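PDB 5I2H: O-methyltransferase family 2 from Planctopirus limnophila, which probably transfers a methyl group from S-adenosyl-L-methionine to a hydroxyl oxygen of its substrate, and binds the flavone apigenin. Local coordinates for residues Phe43-Leu46 and Pro50-Leu53. Residues are numbered along the deposited sequence; the frame is centred on the assembly and turned at random.
Sequences FDIL and PLSL
L46, in the last full turn of helix 42-48, and L51, in the connection to helix 53-60, press their branched ends together as the chain turns between the two helices. The close-packed part centres on one methyl: CD2 of L46 lies 4.0 Å from CG of L51 and 3.9 Å from the backbone N of L51, so it rests on both the side chain and the main chain. In L46, CG is anti to the carbonyl carbon (chi1 -79°), and the end of the side chain thereby comes nearer to L51 than the direction of its CB alone would suggest. L51, whose CB faces the helix, answers with the same kind of rotamer, and its CD1 also reaches I45, 4.2 Å from CG2 of that residue. The side chains of I45 and L51 run roughly perpendicular to each other, a lighter touch than the one L46 makes. A beta-branched residue suits this place because CG2 can meet L51 while the side chain also touches R59 and L60 of helix 53-60.

P50 marks the looser, partly exposed side. Its CB points away from the helix, and its N stays 4.1 Å from O of L46, while its ring touches E87 and D89. Proline, with phi held near -60°, suits the extended exit from the turn; L51 then hydrogen-bonds through its backbone to I88 at the start of strand 88-90. S52 is equally apt, since its OG caps the N of E55 at the start of helix 53-60.

All this lies in the helix-rich dimerisation domain of the family, and neither segment is touched by the other subunit. The chemistry across the two segments is that of aliphatic side chains, so close fit and exclusion of water probably hold the connection against its helix, while the backbone of L51 and the hydroxyl of S52 find polar partners in strand 88-90 and helix 53-60.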
loop_
_atom_site.group_PDB
_atom_site.type_symbol
_atom_site.label_atom_id
_atom_site.label_comp_id
_atom_site.label_asym_id
_atom_site.label_seq_id
_atom_site.Cartn_x
_atom_site.Cartn_y
_atom_site.Cartn_z
ATOM N N PHE A 43 -15.157 9.204 -9.869
ATOM C CA PHE A 43 -15.032 8.660 -11.223
ATOM C C PHE A 43 -16.332 8.802 -11.992
ATOM O O PHE A 43 -16.319 9.153 -13.176
ATOM C CB PHE A 43 -14.581 7.208 -11.141
ATOM C CG PHE A 43 -13.319 7.053 -10.334
ATOM C CD1 PHE A 43 -12.114 7.533 -10.834
ATOM C CD2 PHE A 43 -13.362 6.531 -9.051
ATOM C CE1 PHE A 43 -10.936 7.443 -10.075
ATOM C CE2 PHE A 43 -12.199 6.453 -8.280
ATOM C CZ PHE A 43 -10.984 6.899 -8.804
ATOM N N ASP A 44 -17.458 8.597 -11.317
ATOM C CA ASP A 44 -18.724 8.797 -11.998
ATOM C C ASP A 44 -18.903 10.262 -12.383
ATOM O O ASP A 44 -19.470 10.563 -13.448
ATOM C CB ASP A 44 -19.863 8.298 -11.112
ATOM C CG ASP A 44 -19.832 6.782 -10.899
ATOM O OD1 ASP A 44 -19.528 6.040 -11.848
ATOM O OD2 ASP A 44 -20.088 6.331 -9.763
ATOM N N ILE A 45 -18.410 11.186 -11.552
ATOM C CA ILE A 45 -18.530 12.602 -11.884
ATOM C C ILE A 45 -17.655 12.948 -13.085
ATOM O O ILE A 45 -18.120 13.538 -14.069
ATOM C CB ILE A 45 -18.189 13.464 -10.661
ATOM C CG1 ILE A 45 -19.304 13.330 -9.623
ATOM C CG2 ILE A 45 -17.954 14.916 -11.081
ATOM C CD1 ILE A 45 -18.980 13.959 -8.286
ATOM N N LEU A 46 -16.380 12.562 -13.045
ATOM C CA LEU A 46 -15.487 12.983 -14.114
ATOM C C LEU A 46 -15.755 12.237 -15.416
ATOM O O LEU A 46 -15.414 12.745 -16.497
ATOM C CB LEU A 46 -14.036 12.819 -13.661
ATOM C CG LEU A 46 -13.541 13.949 -12.742
ATOM C CD1 LEU A 46 -12.226 13.538 -12.120
ATOM C CD2 LEU A 46 -13.341 15.250 -13.500
ATOM N N PRO A 50 -14.450 16.137 -18.559
ATOM C CA PRO A 50 -13.312 16.692 -17.821
ATOM C C PRO A 50 -13.720 17.982 -17.116
ATOM O O PRO A 50 -14.595 18.713 -17.579
ATOM C CB PRO A 50 -12.261 16.946 -18.911
ATOM C CG PRO A 50 -12.720 16.233 -20.103
ATOM C CD PRO A 50 -14.198 16.046 -20.003
ATOM N N LEU A 51 -13.069 18.263 -15.987
ATOM C CA LEU A 51 -13.338 19.467 -15.210
ATOM C C LEU A 51 -12.042 20.132 -14.786
ATOM O O LEU A 51 -11.045 19.460 -14.510
ATOM C CB LEU A 51 -14.130 19.178 -13.935
ATOM C CG LEU A 51 -15.493 18.549 -14.064
ATOM C CD1 LEU A 51 -16.001 18.216 -12.697
ATOM C CD2 LEU A 51 -16.476 19.525 -14.801
ATOM N N SER A 52 -12.085 21.457 -14.690
ATOM C CA SER A 52 -11.014 22.200 -14.050
ATOM C C SER A 52 -10.936 21.847 -12.569
ATOM O O SER A 52 -11.898 21.348 -11.965
ATOM C CB SER A 52 -11.247 23.706 -14.183
ATOM O OG SER A 52 -12.190 24.140 -13.218
ATOM N N LEU A 53 -9.769 22.123 -11.979
ATOM C CA LEU A 53 -9.608 21.883 -10.549
ATOM C C LEU A 53 -10.634 22.675 -9.752
ATOM O O LEU A 53 -11.237 22.155 -8.805
ATOM C CB LEU A 53 -8.193 22.245 -10.113
ATOM C CG LEU A 53 -7.894 21.935 -8.653
ATOM C CD1 LEU A 53 -7.629 20.434 -8.450
ATOM C CD2 LEU A 53 -6.738 22.773 -8.175
#